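Elongation factor G (Thermus thermophilus, PDB 2DY1) binds GTP together with magnesium and probably acts as a translational GTPase in the elongation phase of protein synthesis. Local coordinates at residues L581-R586 against G608-V613; A596-I601 against E616-E621; Y576-L581 against Y639-S644; F449-V454 against V622-K627. One frame throughout, in Å; residues are numbered along the deposited sequence.

Contact 1: residues L581-R586 against G608-V613; sequences LAPQER and GALSVV
Ala582 and Ser611 pair across two antiparallel strands through reciprocal backbone hydrogen bonds. Ala582 N donates a hydrogen bond to Ser611 O over 3.1 Å, nearly straight at 166°, and Ser611 N returns a bond of 3.0 Å to Ala582 O. A third bond follows where the strands end: Gln584 N reaches Ala609 O at 2.7 Å, short but bent to 130° at the hydrogen. The CA-H groups add to this ladder, with Leu581 CA lying 3.5 Å from Ser611 O. The two strands belong to the C-terminal domain, a ferredoxin-like split beta-alpha-beta fold; strand 569-583 opens the domain, and strand 610-618 lies between 569-583 and 600-607. Helix 587-596 touches the face that carries Ala582 and Ser611.

Apolar contacts gather on the other face. With CG anti to the backbone N (chi1 -168°), Leu581 divides its methyls between two partners. CD1 presses on Leu610 CD1 at 3.3 Å, the two side chains crossing at about a right angle, while CD2 meets Val612 CG2 at an equal 3.3 Å; both pairs are tighter than ordinary van der Waals contact. Leu610 CD2 also touches Leu581 CD1 and reaches the backbone, with Pro583 N 3.3 Å away, and the proline ring runs beside the leucine, pointing the same way.

Among the polar side chains, Gln584 sets its CB and CG against the carbonyl oxygen of Ala609. The hydroxyl OG of Ser611 is buried by the contact and has no hydrogen-bonding partner in the model.

Contact 2: residues A596-I601 against E616-E621; sequences ARRGRI and EVPLAE
Arg597 runs over the carbonyl end of Glu621 from its first side-chain carbon to its last nitrogen. Its CB lies 3.8 Å from Glu621 CB; CG and then CD pass Glu621 O, the latter at 3.5 Å, as the chain extends from CG to NE. At the tip NH1 donates to Glu621 O over 2.8 Å with an N-H...O angle of 153°, the oxygen lying almost in the guanidinium plane. NE turns to Asp593 in a salt bridge, and the side chain also touches Tyr625 and Ala628 of helix 625-633. An alanine here would probably leave the Glu621 carbonyl without this donor and Asp593 without its positive mate.

Arg598, the C-prime residue of the Schellman motif that closes helix 587-596, approaches from another side. A bend at chi3 (-77°) carries NE past Glu621 CG. The guanidinium then rests with one face on the Pro618 ring, whose CG is 3.4 Å from Arg598 CZ. Arg598 NH2 forms a long salt bridge of 3.5 Å with Glu621 OE2, the guanidinium and carboxylate planes 71° apart. A water that donates to Glu621 OE2 accepts a weak bond from NH2, while NH1 pairs with Glu573.

Beyond the turn, Arg600 and Glu616 form a hydrogen-bonded antiparallel pair of the beta hairpin 600-607 and 610-618; Arg600 N to Glu616 O measures 2.8 Å. Arg597 and Arg598 thus treat Glu621 differently, one binding its backbone oxygen and the other its carboxylate. The turn after the hairpin is held to the helix end by these two arginines and by packing of Pro618 and Val617, and their charge is probably offset by Asp593, Glu573 and Glu621.

Contact 3: residues Y576-L581 against Y639-S644; sequences YRLKVL and YTLEFS
Tyr639 sets its CB between two side chains of the neighbouring strand, 4.1 Å from Leu578 CD2 and slightly farther from Val580 CG2. Thr640 exchanges backbone hydrogen bonds with Lys579, the one from Lys579 N to Thr640 O measuring 3.0 Å. Its OG1 lies beside Lys579 CB and shares a water with Arg577 O. On the face with Tyr639, Leu641 CD2 packs 3.6 Å from Leu578 CB.

Glu642 pairs with Arg577 through a short 2.6 Å bond from Arg577 N to Glu642 O, supplemented by a salt bridge, Arg577 NE to Glu642 OE2 at 3.4 Å, whose hydrogen bond is weak. Phe643 places its CA over the centre of the Tyr576 ring, 3.6 Å from the centroid, as a CH-pi contact. Its own ring turns an edge toward the tyrosine face in an offset edge-to-face pair, planes 80° apart. An alanine in place of Tyr576 would probably leave Phe643 without this aromatic support and its ring freer to turn. Ser644 CB ends the run near Arg577 NH1, 3.7 Å away.

Strands 569-583 and 638-648, the first and last of the C-terminal domain, lie side by side here, the antiparallel neighbouring expected of a ferredoxin-like fold.

Contact 4: residues F449-V454 against V622-K627; sequences FSVPKV and VLEYYK
Val451 and Leu623 form the centre of this small contact. Val451 CG1 lies 3.4 Å from Leu623 CB and equally near to Leu623 CD1, closer than carbons usually pack. With CG anti to its carbonyl carbon (chi1 -79°), Leu623 heads toward segment 449-454, and its CD1 ends among three neighbours: besides Val451, it touches Val454 CG2 at 3.8 Å and comes within 3.2 Å of Pro452 O. The other methyl of Val451, CG2, lies against the carboxylate of Glu624, 3.4 Å from its CD.

Within the second segment, Lys627 NZ bonds Glu624 OE2 at 2.9 Å in a salt bridge, approaching from above the carboxylate plane, 37° out of it. Leu623 itself sits in a type I turn from Val622 to Tyr625, closed by a bond from Tyr625 N to Val622 O. Glu624 occupies the N-cap position of helix 625-633, and its carbonyl accepts from Lys627 N over 2.9 Å.

The partner segment is fixed from its own side. Ser450 OG bonds His388 NE2, and Lys453 N bonds Glu422 OE1. The contact joins the residues leading on from strand 447-450, an outer strand of the domain III sheet, where the chain passes toward domain IV, to the C-terminal ferredoxin-like domain; Val454 also touches Pro574 and Ala620 of the latter.

No hydrogen bond crosses between the two segments. The junction rests mainly on apolar contacts of Val451, Val454 and Leu623, with the Glu624 carboxylate and Pro452 O beside them. It therefore depends on the fit of Leu623 against its neighbours, while the charge of Glu624 is met by Lys627 within its own segment.

How the contacts relate
Contacts 1, 2 and 3 describe one antiparallel sheet. Contacts 1 and 3 share Leu581 on strand 569-583, and a probable hydrogen bond of 2.7 Å from Val613 N to Val580 O ties them. Contact 2 lies at the other end of strand 610-618, its centre about 19 Å from that of contact 1, but only about 10 Å from that of contact 3, where Val617 O faces Tyr576 N at 2.9 Å. Contact 4 joins this domain to the end of domain III and the start of domain IV: Ala620 CB reaches Val454 CG2 at 3.7 Å, and Tyr625 and Tyr626 lie against Val580 and Tyr639. All four are remote from the GTP and magnesium site.

Contact 1: residues L581-R586 against G608-V613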
# COMPACT_ATOMS: atom_id res chain seq x y z
N LEU A 581 -10.02 10.91 -12.62
CA LEU A 581 -9.53 12.27 -12.39
C LEU A 581 -8.52 12.51 -13.50
O LEU A 581 -7.55 11.76 -13.64
CB LEU A 581 -8.84 12.36 -11.02
CG LEU A 581 -8.50 13.74 -10.44
CD1 LEU A 581 -7.57 14.48 -11.38
CD2 LEU A 581 -9.78 14.54 -10.23
N ALA A 582 -8.74 13.54 -14.31
CA ALA A 582 -7.83 13.82 -15.41
C ALA A 582 -7.72 15.30 -15.76
O ALA A 582 -8.65 16.07 -15.54
CB ALA A 582 -8.26 13.03 -16.64
N PRO A 583 -6.56 15.69 -16.32
CA PRO A 583 -6.32 17.09 -16.71
C PRO A 583 -7.44 17.52 -17.64
O PRO A 583 -7.99 16.71 -18.38
CB PRO A 583 -4.98 17.01 -17.42
CG PRO A 583 -4.28 15.89 -16.71
CD PRO A 583 -5.38 14.86 -16.60
N GLN A 584 -7.79 18.80 -17.59
CA GLN A 584 -8.86 19.30 -18.44
C GLN A 584 -8.60 19.09 -19.93
O GLN A 584 -9.50 18.69 -20.67
CB GLN A 584 -9.12 20.79 -18.14
CG GLN A 584 -7.95 21.72 -18.36
CD GLN A 584 -8.21 22.72 -19.47
OE1 GLN A 584 -8.14 22.38 -20.66
NE2 GLN A 584 -8.54 23.95 -19.10
N GLU A 585 -7.36 19.33 -20.37
CA GLU A 585 -7.03 19.15 -21.78
C GLU A 585 -7.02 17.67 -22.18
O GLU A 585 -7.06 17.34 -23.37
CB GLU A 585 -5.67 19.80 -22.11
CG GLU A 585 -5.63 21.32 -21.86
CD GLU A 585 -4.65 22.07 -22.76
OE1 GLU A 585 -4.86 22.10 -23.99
OE2 GLU A 585 -3.67 22.64 -22.23
N ARG A 586 -6.98 16.78 -21.19
CA ARG A 586 -6.98 15.33 -21.44
C ARG A 586 -8.36 14.69 -21.30
O ARG A 586 -8.54 13.52 -21.62
CB ARG A 586 -6.00 14.62 -20.51
CG ARG A 586 -4.58 14.43 -21.06
CD ARG A 586 -4.48 14.82 -22.53
NE ARG A 586 -4.20 13.69 -23.42
CZ ARG A 586 -3.03 13.08 -23.51
NH1 ARG A 586 -2.87 12.07 -24.35
NH2 ARG A 586 -2.00 13.50 -22.78
N GLY A 608 -9.82 22.25 -9.93
CA GLY A 608 -8.74 23.02 -10.50
C GLY A 608 -8.80 22.79 -11.99
O GLY A 608 -9.89 22.73 -12.56
N ALA A 609 -7.65 22.66 -12.64
CA ALA A 609 -7.63 22.41 -14.08
C ALA A 609 -7.95 20.94 -14.31
O ALA A 609 -7.96 20.47 -15.45
CB ALA A 609 -6.29 22.76 -14.65
N LEU A 610 -8.18 20.23 -13.22
CA LEU A 610 -8.51 18.81 -13.27
C LEU A 610 -10.02 18.68 -13.20
O LEU A 610 -10.72 19.58 -12.73
CB LEU A 610 -7.88 18.07 -12.09
CG LEU A 610 -6.37 17.83 -12.11
CD1 LEU A 610 -5.92 17.24 -10.78
CD2 LEU A 610 -6.03 16.89 -13.26
N SER A 611 -10.53 17.55 -13.68
CA SER A 611 -11.97 17.30 -13.64
C SER A 611 -12.20 15.84 -13.28
O SER A 611 -11.43 14.96 -13.67
CB SER A 611 -12.60 17.61 -15.00
OG SER A 611 -12.19 16.68 -15.98
N VAL A 612 -13.25 15.59 -12.51
CA VAL A 612 -13.59 14.23 -12.09
C VAL A 612 -14.73 13.71 -12.97
O VAL A 612 -15.81 14.30 -13.01
CB VAL A 612 -14.06 14.19 -10.62
CG1 VAL A 612 -14.34 12.75 -10.20
CG2 VAL A 612 -13.01 14.82 -9.72
N VAL A 613 -14.47 12.61 -13.68
CA VAL A 613 -15.48 12.02 -14.55
C VAL A 613 -16.09 10.79 -13.87
O VAL A 613 -15.37 9.87 -13.49
CB VAL A 613 -14.88 11.59 -15.90
CG1 VAL A 613 -15.95 10.95 -16.77
CG2 VAL A 613 -14.26 12.78 -16.61

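Contact 2: residues A596-I601 against E616-E621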
# COMPACT_ATOMS: atom_id res chain seq x y z
N ALA A 596 -15.65 4.18 -26.00
CA ALA A 596 -15.28 2.96 -26.71
C ALA A 596 -15.32 1.74 -25.79
O ALA A 596 -15.29 0.60 -26.24
CB ALA A 596 -13.89 3.10 -27.33
N ARG A 597 -15.39 1.99 -24.48
CA ARG A 597 -15.45 0.91 -23.50
C ARG A 597 -16.89 0.70 -23.04
O ARG A 597 -17.15 0.09 -22.00
CB ARG A 597 -14.55 1.24 -22.29
CG ARG A 597 -13.05 1.23 -22.59
CD ARG A 597 -12.23 1.75 -21.41
NE ARG A 597 -10.82 1.96 -21.75
CZ ARG A 597 -9.90 1.01 -21.81
NH1 ARG A 597 -10.21 -0.26 -21.54
NH2 ARG A 597 -8.65 1.31 -22.16
N ARG A 598 -17.83 1.21 -23.83
CA ARG A 598 -19.25 1.11 -23.54
C ARG A 598 -19.59 1.80 -22.23
O ARG A 598 -20.51 1.41 -21.53
CB ARG A 598 -19.68 -0.36 -23.45
CG ARG A 598 -19.46 -1.15 -24.73
CD ARG A 598 -20.19 -2.49 -24.67
NE ARG A 598 -19.50 -3.48 -23.85
CZ ARG A 598 -20.10 -4.26 -22.95
NH1 ARG A 598 -21.41 -4.16 -22.75
NH2 ARG A 598 -19.39 -5.15 -22.27
N GLY A 599 -18.83 2.85 -21.92
CA GLY A 599 -19.07 3.57 -20.68
C GLY A 599 -20.23 4.55 -20.76
O GLY A 599 -20.57 5.07 -21.83
N ARG A 600 -20.84 4.81 -19.61
CA ARG A 600 -21.95 5.74 -19.52
C ARG A 600 -21.54 6.84 -18.57
O ARG A 600 -21.41 6.62 -17.36
CB ARG A 600 -23.20 5.03 -19.01
CG ARG A 600 -23.98 5.82 -17.96
CD ARG A 600 -25.40 5.32 -17.82
NE ARG A 600 -26.04 5.91 -16.65
CZ ARG A 600 -27.34 5.77 -16.37
NH1 ARG A 600 -28.12 5.08 -17.18
NH2 ARG A 600 -27.84 6.33 -15.28
N ILE A 601 -21.33 8.03 -19.12
CA ILE A 601 -20.93 9.16 -18.30
C ILE A 601 -22.12 9.58 -17.44
O ILE A 601 -23.21 9.81 -17.96
CB ILE A 601 -20.48 10.36 -19.17
CG1 ILE A 601 -19.39 9.89 -20.15
CG2 ILE A 601 -19.92 11.47 -18.28
CD1 ILE A 601 -18.91 10.97 -21.10
N GLU A 616 -20.27 4.62 -15.50
CA GLU A 616 -20.60 3.23 -15.22
C GLU A 616 -20.08 2.54 -16.46
O GLU A 616 -20.29 3.02 -17.58
CB GLU A 616 -22.10 3.01 -15.07
CG GLU A 616 -22.66 3.39 -13.71
CD GLU A 616 -24.00 2.75 -13.41
OE1 GLU A 616 -24.63 2.21 -14.35
OE2 GLU A 616 -24.43 2.78 -12.24
N VAL A 617 -19.39 1.43 -16.28
CA VAL A 617 -18.82 0.72 -17.40
C VAL A 617 -18.75 -0.77 -17.10
O VAL A 617 -18.59 -1.17 -15.95
CB VAL A 617 -17.38 1.24 -17.67
CG1 VAL A 617 -16.53 1.07 -16.41
CG2 VAL A 617 -16.75 0.49 -18.84
N PRO A 618 -18.89 -1.62 -18.13
CA PRO A 618 -18.84 -3.06 -17.92
C PRO A 618 -17.45 -3.44 -17.43
O PRO A 618 -16.45 -2.98 -17.98
CB PRO A 618 -19.09 -3.63 -19.31
CG PRO A 618 -19.92 -2.58 -19.96
CD PRO A 618 -19.26 -1.31 -19.52
N LEU A 619 -17.37 -4.28 -16.40
CA LEU A 619 -16.07 -4.70 -15.88
C LEU A 619 -15.21 -5.27 -17.01
O LEU A 619 -14.00 -5.10 -17.03
CB LEU A 619 -16.25 -5.78 -14.80
CG LEU A 619 -14.96 -6.42 -14.30
CD1 LEU A 619 -14.20 -5.40 -13.45
CD2 LEU A 619 -15.28 -7.67 -13.49
N ALA A 620 -15.86 -5.95 -17.95
CA ALA A 620 -15.18 -6.58 -19.06
C ALA A 620 -14.47 -5.59 -19.97
O ALA A 620 -13.63 -5.98 -20.78
CB ALA A 620 -16.18 -7.40 -19.88
N GLU A 621 -14.81 -4.31 -19.85
CA GLU A 621 -14.20 -3.29 -20.69
C GLU A 621 -13.10 -2.51 -19.98
O GLU A 621 -12.45 -1.66 -20.60
CB GLU A 621 -15.27 -2.29 -21.16
CG GLU A 621 -16.38 -2.91 -21.98
CD GLU A 621 -15.86 -3.55 -23.25
OE1 GLU A 621 -15.25 -2.84 -24.07
OE2 GLU A 621 -16.06 -4.78 -23.42
O HOH W 1 -17.06 -7.03 -23.34

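Contact 3: residues Y576-L581 against Y639-S644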
# COMPACT_ATOMS: atom_id res chain seq x y z
N TYR A 576 -19.51 -1.69 -13.29
CA TYR A 576 -18.78 -1.00 -12.23
C TYR A 576 -18.92 0.51 -12.31
O TYR A 576 -19.20 1.07 -13.38
CB TYR A 576 -17.28 -1.36 -12.30
CG TYR A 576 -16.93 -2.69 -11.65
CD1 TYR A 576 -17.54 -3.88 -12.05
CD2 TYR A 576 -16.02 -2.75 -10.59
CE1 TYR A 576 -17.27 -5.09 -11.41
CE2 TYR A 576 -15.73 -3.94 -9.94
CZ TYR A 576 -16.37 -5.11 -10.35
OH TYR A 576 -16.12 -6.29 -9.68
N ARG A 577 -18.78 1.16 -11.16
CA ARG A 577 -18.79 2.62 -11.13
C ARG A 577 -17.33 3.03 -11.30
O ARG A 577 -16.48 2.55 -10.56
CB ARG A 577 -19.41 3.17 -9.81
CG ARG A 577 -19.25 2.40 -8.48
CD ARG A 577 -19.82 3.27 -7.34
NE ARG A 577 -20.23 2.61 -6.09
CZ ARG A 577 -21.22 1.73 -5.98
NH1 ARG A 577 -21.90 1.35 -7.05
NH2 ARG A 577 -21.55 1.25 -4.79
N LEU A 578 -17.06 3.86 -12.31
CA LEU A 578 -15.70 4.28 -12.60
C LEU A 578 -15.52 5.78 -12.44
O LEU A 578 -16.20 6.58 -13.10
CB LEU A 578 -15.32 3.85 -14.03
CG LEU A 578 -13.90 3.99 -14.62
CD1 LEU A 578 -13.93 5.02 -15.74
CD2 LEU A 578 -12.88 4.36 -13.56
N LYS A 579 -14.60 6.17 -11.55
CA LYS A 579 -14.30 7.58 -11.31
C LYS A 579 -12.93 7.85 -11.90
O LYS A 579 -11.97 7.15 -11.59
CB LYS A 579 -14.29 7.87 -9.81
CG LYS A 579 -15.64 7.67 -9.13
CD LYS A 579 -15.58 8.01 -7.65
CE LYS A 579 -16.95 7.91 -6.99
NZ LYS A 579 -16.92 8.26 -5.54
N VAL A 580 -12.83 8.86 -12.75
CA VAL A 580 -11.56 9.20 -13.37
C VAL A 580 -11.20 10.67 -13.17
O VAL A 580 -11.99 11.56 -13.49
CB VAL A 580 -11.56 8.89 -14.89
CG1 VAL A 580 -10.22 9.28 -15.51
CG2 VAL A 580 -11.82 7.42 -15.12
N LEU A 581 -10.02 10.91 -12.62
CA LEU A 581 -9.53 12.27 -12.39
C LEU A 581 -8.52 12.51 -13.50
O LEU A 581 -7.55 11.76 -13.64
CB LEU A 581 -8.84 12.36 -11.02
CG LEU A 581 -8.50 13.74 -10.44
CD1 LEU A 581 -7.57 14.48 -11.38
CD2 LEU A 581 -9.78 14.54 -10.23
N TYR A 639 -7.74 6.80 -10.90
CA TYR A 639 -9.07 6.23 -11.09
C TYR A 639 -9.44 5.28 -9.96
O TYR A 639 -8.57 4.79 -9.24
CB TYR A 639 -9.11 5.46 -12.40
CG TYR A 639 -8.54 4.06 -12.27
CD1 TYR A 639 -9.35 2.99 -11.88
CD2 TYR A 639 -7.17 3.83 -12.42
CE1 TYR A 639 -8.80 1.72 -11.63
CE2 TYR A 639 -6.62 2.57 -12.18
CZ TYR A 639 -7.44 1.53 -11.78
OH TYR A 639 -6.88 0.30 -11.49
N THR A 640 -10.73 5.00 -9.84
CA THR A 640 -11.23 4.05 -8.86
C THR A 640 -12.36 3.28 -9.56
O THR A 640 -13.16 3.86 -10.29
CB THR A 640 -11.83 4.72 -7.60
OG1 THR A 640 -13.00 5.47 -7.96
CG2 THR A 640 -10.80 5.64 -6.94
N LEU A 641 -12.39 1.97 -9.34
CA LEU A 641 -13.42 1.11 -9.91
C LEU A 641 -14.10 0.39 -8.76
O LEU A 641 -13.43 -0.12 -7.86
CB LEU A 641 -12.81 0.07 -10.86
CG LEU A 641 -12.55 0.47 -12.31
CD1 LEU A 641 -11.71 -0.62 -13.01
CD2 LEU A 641 -13.88 0.66 -13.03
N GLU A 642 -15.43 0.36 -8.77
CA GLU A 642 -16.17 -0.33 -7.72
C GLU A 642 -17.39 -1.00 -8.31
O GLU A 642 -18.06 -0.43 -9.18
CB GLU A 642 -16.62 0.66 -6.63
CG GLU A 642 -15.48 1.27 -5.82
CD GLU A 642 -15.98 2.10 -4.65
OE1 GLU A 642 -15.13 2.56 -3.85
OE2 GLU A 642 -17.21 2.30 -4.53
N PHE A 643 -17.68 -2.21 -7.85
CA PHE A 643 -18.83 -2.97 -8.34
C PHE A 643 -20.13 -2.20 -8.11
O PHE A 643 -20.35 -1.63 -7.04
CB PHE A 643 -18.93 -4.33 -7.64
CG PHE A 643 -20.14 -5.12 -8.04
CD1 PHE A 643 -20.21 -5.75 -9.27
CD2 PHE A 643 -21.24 -5.22 -7.18
CE1 PHE A 643 -21.34 -6.46 -9.66
CE2 PHE A 643 -22.38 -5.93 -7.56
CZ PHE A 643 -22.43 -6.55 -8.79
N SER A 644 -20.98 -2.20 -9.13
CA SER A 644 -22.25 -1.50 -9.06
C SER A 644 -23.42 -2.48 -9.08
O SER A 644 -24.17 -2.59 -8.11
CB SER A 644 -22.37 -0.54 -10.24
OG SER A 644 -23.62 0.14 -10.23
O HOH W 2 -15.54 4.28 -8.52

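Contact 4: residues F449-V454 against V622-K627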
# COMPACT_ATOMS: atom_id res chain seq x y z
N PHE A 449 0.97 -13.80 -15.97
CA PHE A 449 -0.27 -13.12 -15.59
C PHE A 449 -1.20 -13.02 -16.79
O PHE A 449 -0.75 -12.85 -17.93
CB PHE A 449 -0.00 -11.68 -15.14
CG PHE A 449 0.90 -11.55 -13.95
CD1 PHE A 449 1.03 -12.57 -13.02
CD2 PHE A 449 1.56 -10.34 -13.71
CE1 PHE A 449 1.79 -12.39 -11.87
CE2 PHE A 449 2.32 -10.16 -12.56
CZ PHE A 449 2.43 -11.18 -11.64
N SER A 450 -2.51 -13.13 -16.55
CA SER A 450 -3.49 -12.92 -17.61
C SER A 450 -4.61 -12.04 -17.05
O SER A 450 -4.71 -11.83 -15.83
CB SER A 450 -4.07 -14.25 -18.10
OG SER A 450 -4.85 -14.88 -17.10
N VAL A 451 -5.43 -11.47 -17.93
CA VAL A 451 -6.53 -10.65 -17.48
C VAL A 451 -7.54 -11.64 -16.89
O VAL A 451 -7.87 -12.65 -17.52
CB VAL A 451 -7.20 -9.91 -18.65
CG1 VAL A 451 -8.40 -9.12 -18.16
CG2 VAL A 451 -6.19 -8.98 -19.33
N PRO A 452 -8.04 -11.36 -15.67
CA PRO A 452 -9.01 -12.28 -15.06
C PRO A 452 -10.27 -12.45 -15.91
O PRO A 452 -10.70 -11.52 -16.59
CB PRO A 452 -9.36 -11.60 -13.73
CG PRO A 452 -8.09 -10.82 -13.40
CD PRO A 452 -7.70 -10.26 -14.76
N LYS A 453 -10.85 -13.64 -15.82
CA LYS A 453 -12.10 -13.94 -16.52
C LYS A 453 -13.21 -13.16 -15.82
O LYS A 453 -13.18 -12.99 -14.61
CB LYS A 453 -12.39 -15.43 -16.44
CG LYS A 453 -11.42 -16.28 -17.23
CD LYS A 453 -11.73 -17.74 -17.05
CE LYS A 453 -10.79 -18.61 -17.86
NZ LYS A 453 -11.10 -20.05 -17.64
N VAL A 454 -14.19 -12.69 -16.59
CA VAL A 454 -15.30 -11.93 -16.03
C VAL A 454 -16.33 -12.89 -15.45
O VAL A 454 -16.68 -13.89 -16.07
CB VAL A 454 -15.98 -11.06 -17.10
CG1 VAL A 454 -17.23 -10.39 -16.54
CG2 VAL A 454 -15.00 -9.99 -17.58
N VAL A 622 -12.89 -2.79 -18.70
CA VAL A 622 -11.89 -2.06 -17.91
C VAL A 622 -10.97 -2.91 -17.03
O VAL A 622 -10.42 -2.39 -16.06
CB VAL A 622 -12.58 -1.04 -16.98
CG1 VAL A 622 -13.15 0.12 -17.79
CG2 VAL A 622 -13.69 -1.73 -16.18
N LEU A 623 -10.78 -4.18 -17.35
CA LEU A 623 -9.92 -5.00 -16.51
C LEU A 623 -8.46 -4.56 -16.57
O LEU A 623 -7.68 -4.86 -15.67
CB LEU A 623 -10.05 -6.47 -16.90
CG LEU A 623 -11.31 -7.13 -16.33
CD1 LEU A 623 -11.53 -8.47 -16.99
CD2 LEU A 623 -11.17 -7.28 -14.83
N GLU A 624 -8.10 -3.84 -17.63
CA GLU A 624 -6.74 -3.33 -17.74
C GLU A 624 -6.74 -1.83 -17.90
O GLU A 624 -5.83 -1.26 -18.49
CB GLU A 624 -5.99 -3.97 -18.91
CG GLU A 624 -5.72 -5.44 -18.70
CD GLU A 624 -4.59 -5.96 -19.53
OE1 GLU A 624 -4.64 -5.84 -20.77
OE2 GLU A 624 -3.63 -6.50 -18.94
N TYR A 625 -7.77 -1.18 -17.36
CA TYR A 625 -7.84 0.27 -17.45
C TYR A 625 -6.59 0.85 -16.78
O TYR A 625 -6.07 1.87 -17.21
CB TYR A 625 -9.12 0.77 -16.76
CG TYR A 625 -9.47 2.21 -17.09
CD1 TYR A 625 -9.58 3.17 -16.09
CD2 TYR A 625 -9.68 2.61 -18.42
CE1 TYR A 625 -9.89 4.51 -16.39
CE2 TYR A 625 -9.99 3.94 -18.73
CZ TYR A 625 -10.10 4.88 -17.72
OH TYR A 625 -10.40 6.18 -18.02
N TYR A 626 -6.10 0.18 -15.74
CA TYR A 626 -4.92 0.66 -15.03
C TYR A 626 -3.70 0.80 -15.95
O TYR A 626 -2.83 1.62 -15.69
CB TYR A 626 -4.58 -0.25 -13.82
CG TYR A 626 -4.01 -1.62 -14.17
CD1 TYR A 626 -4.84 -2.66 -14.59
CD2 TYR A 626 -2.64 -1.88 -14.03
CE1 TYR A 626 -4.33 -3.92 -14.86
CE2 TYR A 626 -2.12 -3.14 -14.30
CZ TYR A 626 -2.96 -4.15 -14.71
OH TYR A 626 -2.44 -5.40 -14.95
N LYS A 627 -3.66 0.01 -17.02
CA LYS A 627 -2.53 0.08 -17.96
C LYS A 627 -2.67 1.20 -18.97
O LYS A 627 -1.68 1.77 -19.42
CB LYS A 627 -2.37 -1.25 -18.72
CG LYS A 627 -1.85 -2.41 -17.89
CD LYS A 627 -1.54 -3.62 -18.77
CE LYS A 627 -1.00 -4.78 -17.95
NZ LYS A 627 -0.78 -6.01 -18.78